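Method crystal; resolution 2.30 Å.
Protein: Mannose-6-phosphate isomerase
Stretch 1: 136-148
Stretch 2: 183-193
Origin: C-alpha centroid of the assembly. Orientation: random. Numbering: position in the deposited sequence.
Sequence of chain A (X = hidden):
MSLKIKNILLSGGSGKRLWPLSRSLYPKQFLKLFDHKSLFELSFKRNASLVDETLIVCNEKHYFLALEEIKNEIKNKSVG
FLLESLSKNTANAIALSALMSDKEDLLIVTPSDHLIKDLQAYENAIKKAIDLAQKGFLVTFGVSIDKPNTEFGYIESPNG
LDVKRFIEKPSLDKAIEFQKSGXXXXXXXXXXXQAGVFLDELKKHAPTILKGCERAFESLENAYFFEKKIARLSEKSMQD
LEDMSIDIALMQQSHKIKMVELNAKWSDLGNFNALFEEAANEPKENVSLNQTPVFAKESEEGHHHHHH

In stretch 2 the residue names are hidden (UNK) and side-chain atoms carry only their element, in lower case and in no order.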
# COMPACT_ATOMS: atom_id res chain seq x y z
N GLY A 136 -7.97 -15.50 4.43
CA GLY A 136 -7.53 -15.74 3.06
C GLY A 136 -8.00 -14.68 2.08
O GLY A 136 -8.00 -14.90 0.88
N PHE A 137 -8.39 -13.52 2.62
CA PHE A 137 -8.90 -12.40 1.83
C PHE A 137 -7.85 -11.30 1.54
O PHE A 137 -6.84 -11.17 2.25
CB PHE A 137 -10.09 -11.75 2.54
CG PHE A 137 -11.31 -12.63 2.64
CD1 PHE A 137 -11.68 -13.19 3.86
CD2 PHE A 137 -12.11 -12.86 1.52
CE1 PHE A 137 -12.81 -13.99 3.97
CE2 PHE A 137 -13.25 -13.65 1.62
CZ PHE A 137 -13.60 -14.22 2.85
N LEU A 138 -8.12 -10.53 0.48
CA LEU A 138 -7.43 -9.28 0.16
C LEU A 138 -8.28 -8.14 0.68
O LEU A 138 -9.37 -7.89 0.17
CB LEU A 138 -7.27 -9.11 -1.36
CG LEU A 138 -6.57 -10.20 -2.17
CD1 LEU A 138 -6.49 -9.80 -3.63
CD2 LEU A 138 -5.19 -10.49 -1.62
N VAL A 139 -7.78 -7.43 1.68
CA VAL A 139 -8.60 -6.49 2.40
C VAL A 139 -8.29 -5.10 1.93
O VAL A 139 -7.13 -4.69 1.87
CB VAL A 139 -8.41 -6.60 3.94
CG1 VAL A 139 -9.48 -5.81 4.66
CG2 VAL A 139 -8.45 -8.06 4.38
N THR A 140 -9.35 -4.38 1.57
CA THR A 140 -9.27 -3.00 1.17
C THR A 140 -10.02 -2.12 2.18
O THR A 140 -10.69 -2.65 3.07
CB THR A 140 -9.83 -2.82 -0.25
OG1 THR A 140 -9.48 -1.52 -0.74
CG2 THR A 140 -11.34 -3.00 -0.28
N PHE A 141 -9.90 -0.80 2.08
CA PHE A 141 -10.50 0.10 3.05
C PHE A 141 -11.38 1.16 2.39
O PHE A 141 -10.94 1.85 1.47
CB PHE A 141 -9.43 0.79 3.90
CG PHE A 141 -8.71 -0.12 4.86
CD1 PHE A 141 -7.68 -0.96 4.42
CD2 PHE A 141 -9.01 -0.10 6.22
CE1 PHE A 141 -7.00 -1.80 5.31
CE2 PHE A 141 -8.33 -0.93 7.11
CZ PHE A 141 -7.32 -1.78 6.66
N GLY A 142 -12.61 1.30 2.88
CA GLY A 142 -13.55 2.25 2.31
C GLY A 142 -13.61 3.58 3.03
O GLY A 142 -13.53 3.64 4.26
N VAL A 143 -13.75 4.65 2.26
CA VAL A 143 -13.94 5.99 2.81
C VAL A 143 -15.19 6.58 2.18
O VAL A 143 -15.34 6.58 0.95
CB VAL A 143 -12.70 6.90 2.57
CG1 VAL A 143 -13.03 8.37 2.81
CG2 VAL A 143 -11.55 6.47 3.46
N SER A 144 -16.10 7.07 3.03
CA SER A 144 -17.40 7.59 2.60
C SER A 144 -17.28 8.85 1.76
O SER A 144 -16.72 9.85 2.18
CB SER A 144 -18.29 7.84 3.82
OG SER A 144 -17.53 8.29 4.92
N ILE A 145 -17.83 8.76 0.55
CA ILE A 145 -17.75 9.81 -0.45
C ILE A 145 -18.55 11.06 -0.06
O ILE A 145 -19.71 10.97 0.33
CB ILE A 145 -18.29 9.30 -1.81
CG1 ILE A 145 -17.61 7.99 -2.20
CG2 ILE A 145 -18.13 10.36 -2.89
CD1 ILE A 145 -18.21 7.32 -3.43
N ASP A 146 -17.91 12.22 -0.17
CA ASP A 146 -18.64 13.49 -0.16
C ASP A 146 -18.54 14.20 -1.52
O ASP A 146 -19.56 14.44 -2.18
CB ASP A 146 -18.21 14.41 1.00
CG ASP A 146 -16.74 14.27 1.36
OD1 ASP A 146 -15.87 14.46 0.48
OD2 ASP A 146 -16.44 13.99 2.55
N LYS A 147 -17.32 14.51 -1.95
CA LYS A 147 -17.08 15.15 -3.25
C LYS A 147 -16.59 14.13 -4.28
O LYS A 147 -15.45 13.66 -4.21
CB LYS A 147 -16.09 16.31 -3.12
CG LYS A 147 -16.66 17.58 -2.48
CD LYS A 147 -16.47 17.61 -0.96
CE LYS A 147 -14.99 17.70 -0.58
NZ LYS A 147 -14.30 18.87 -1.18
N PRO A 148 -17.45 13.80 -5.26
CA PRO A 148 -17.15 12.78 -6.28
C PRO A 148 -16.12 13.19 -7.35
O PRO A 148 -16.50 13.69 -8.41
CB PRO A 148 -18.52 12.51 -6.92
CG PRO A 148 -19.32 13.73 -6.66
CD PRO A 148 -18.79 14.38 -5.42
N UNK A 183 -24.02 3.30 -1.06
CA UNK A 183 -23.28 2.05 -0.92
C UNK A 183 -21.99 2.06 -1.72
O UNK A 183 -21.47 1.00 -2.12
N UNK A 184 -21.47 3.26 -1.97
CA UNK A 184 -20.20 3.45 -2.67
C UNK A 184 -19.18 4.17 -1.79
O UNK A 184 -19.49 5.18 -1.14
c UNK A 184 -22.21 2.19 -6.62
c UNK A 184 -20.67 3.31 -5.15
c UNK A 184 -19.61 2.72 -5.83
c UNK A 184 -21.14 1.61 -7.31
c UNK A 184 -19.84 1.88 -6.91
c UNK A 184 -20.40 4.20 -3.98
c UNK A 184 -21.96 3.03 -5.55
N UNK A 185 -17.96 3.65 -1.78
CA UNK A 185 -16.87 4.19 -0.98
C UNK A 185 -15.65 4.52 -1.85
O UNK A 185 -15.42 3.88 -2.88
c UNK A 185 -19.49 1.54 1.72
c UNK A 185 -16.45 3.20 0.11
c UNK A 185 -17.51 2.80 1.12
o UNK A 185 -20.39 1.66 3.92
c UNK A 185 -18.42 2.91 3.37
c UNK A 185 -19.43 2.04 3.00
c UNK A 185 -17.46 3.29 2.43
c UNK A 185 -18.53 1.92 0.79
N UNK A 186 -14.88 5.52 -1.43
CA UNK A 186 -13.57 5.77 -2.03
C UNK A 186 -12.61 4.71 -1.54
O UNK A 186 -12.56 4.40 -0.35
c UNK A 186 -13.94 9.48 -1.66
c UNK A 186 -14.30 9.35 -4.42
c UNK A 186 -13.77 8.26 -3.73
c UNK A 186 -14.64 10.51 -3.72
c UNK A 186 -13.60 8.31 -2.35
c UNK A 186 -13.01 7.14 -1.60
c UNK A 186 -14.47 10.57 -2.34
N UNK A 187 -11.85 4.13 -2.46
CA UNK A 187 -10.75 3.27 -2.07
C UNK A 187 -9.63 4.09 -1.43
O UNK A 187 -9.15 5.07 -2.00
n UNK A 187 -8.12 1.46 -3.88
c UNK A 187 -9.01 1.64 -2.92
c UNK A 187 -10.22 2.48 -3.27
o UNK A 187 -8.88 1.17 -1.78
N UNK A 188 -9.23 3.69 -0.23
CA UNK A 188 -8.23 4.43 0.53
C UNK A 188 -6.85 4.27 -0.09
O UNK A 188 -5.98 5.12 0.09
o UNK A 188 -7.57 2.68 2.06
c UNK A 188 -8.19 3.95 1.97
N UNK A 189 -6.65 3.19 -0.82
CA UNK A 189 -5.34 2.87 -1.37
C UNK A 189 -4.51 2.04 -0.41
O UNK A 189 -3.46 1.54 -0.79
N UNK A 190 -4.98 1.90 0.83
CA UNK A 190 -4.38 0.99 1.82
C UNK A 190 -4.87 -0.44 1.58
O UNK A 190 -5.92 -0.63 0.99
s UNK A 190 -4.98 3.11 5.33
c UNK A 190 -4.78 1.39 3.24
c UNK A 190 -4.42 1.57 6.08
c UNK A 190 -4.54 2.84 3.61
N UNK A 191 -4.11 -1.43 2.07
CA UNK A 191 -4.42 -2.84 1.81
C UNK A 191 -3.83 -3.73 2.88
O UNK A 191 -2.75 -3.44 3.39
c UNK A 191 -5.75 -2.92 -1.11
c UNK A 191 -3.70 -1.73 -1.45
c UNK A 191 -6.31 -2.28 -2.21
c UNK A 191 -4.44 -2.65 -0.72
c UNK A 191 -3.85 -3.32 0.47
c UNK A 191 -5.56 -1.36 -2.92
c UNK A 191 -4.25 -1.08 -2.54
N UNK A 192 -4.52 -4.82 3.21
CA UNK A 192 -3.97 -5.87 4.07
C UNK A 192 -4.25 -7.22 3.41
O UNK A 192 -5.31 -7.42 2.83
c UNK A 192 -4.55 -5.86 5.51
c UNK A 192 -3.88 -6.92 6.38
c UNK A 192 -4.39 -4.48 6.17
N UNK A 193 -3.27 -8.11 3.46
CA UNK A 193 -3.36 -9.46 2.92
C UNK A 193 -2.12 -10.23 3.33
O UNK A 193 -1.10 -9.63 3.66
c UNK A 193 -3.65 -7.47 -0.11
c UNK A 193 -1.48 -8.08 0.70
c UNK A 193 -1.74 -6.14 -0.71
c UNK A 193 -0.92 -7.00 0.04
c UNK A 193 -3.10 -6.38 -0.79
c UNK A 193 -2.85 -8.32 0.65
c UNK A 193 -3.48 -9.50 1.38

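Position 183 has no side-chain atoms. Its phi is positive, 78°, which favours glycine, and nothing of 136-148 lies near. It is G183.

Position 184 carries one carbon and then a ring of six carbons, with no oxygen. Its CB is 3.9 Å from I145 CD1, and the end of the ring leads away from the first stretch. That is phenylalanine, F184. The backbone O of F184 is 3.4 Å from the same I145 CD1.

Position 185 has one carbon and a six-carbon ring bearing one oxygen. Its CB lies 3.8 Å from G142 CA. This is tyrosine, Y185. An ideal CB on G142 would sit 3.0 Å from Y185 CD1, which is tight, so the bare glycine leaves room for the ring.

Position 186 again has one carbon and a plain six-carbon ring. I145 CG1 lies over one face of this ring, 3.9 Å from its centroid and close to the ring normal. K147 O and P148 CA approach its edge. The residue is F186. Its CZ is 3.6 Å from I145 CG2 and 3.3 Å from K147 O.

Position 187 has two carbons, the second carrying one oxygen and one nitrogen. Its oxygen lies 2.9 Å from T140 OG1, but the angle is poor and this is not a hydrogen bond. A short amide means asparagine, N187. Its OD1 accepts a hydrogen bond from the backbone N of position 189 at 3.2 Å.

Position 188 has one carbon and one oxygen, and the oxygen lies 3.2 Å from F141 CB. With no further branch, it is serine, S188. The OG accepts a hydrogen bond from the backbone N of position 190 at 3.0 Å.

Position 189 has no side-chain atoms and a phi of 89°. A CB here would jam against the carbonyl O of S188. It is G189, and the chain turns its corner here.

Position 190 is an unbranched chain of two carbons, sulfur and one carbon. Its last carbon lies over one face of the F141 ring, and its CB is 3.9 Å from F141 CD1. It is methionine, M190.

Position 191 has one carbon and an unsubstituted six-carbon ring. V139 O lies near the edge of the ring. It is F191. Its CE2 is 3.6 Å from T140 OG1.

Position 192 has one carbon carrying two more. One of those two is 3.8 Å from F141 CE1, at the edge of that ring. This is valine, V192, and the atom is CG2.

Position 193 has one carbon and a ring of six carbons, and its CB is 3.6 Å from L138 CD2. It is F193.

The contact is antiparallel pairing on both sides of the corner. V139 N bonds V192 O at 2.7 Å, and V192 N bonds V139 O at 2.9 Å. Beyond the turn, S188 N bonds F141 O at 3.0 Å, V143 N bonds F186 O at 2.9 Å, and F186 N bonds V143 O at 2.6 Å. Apolar side chains pack around this ladder, and 891 Å² is buried in all.

Stretch 2 183-193: GFYFNSGMFVF
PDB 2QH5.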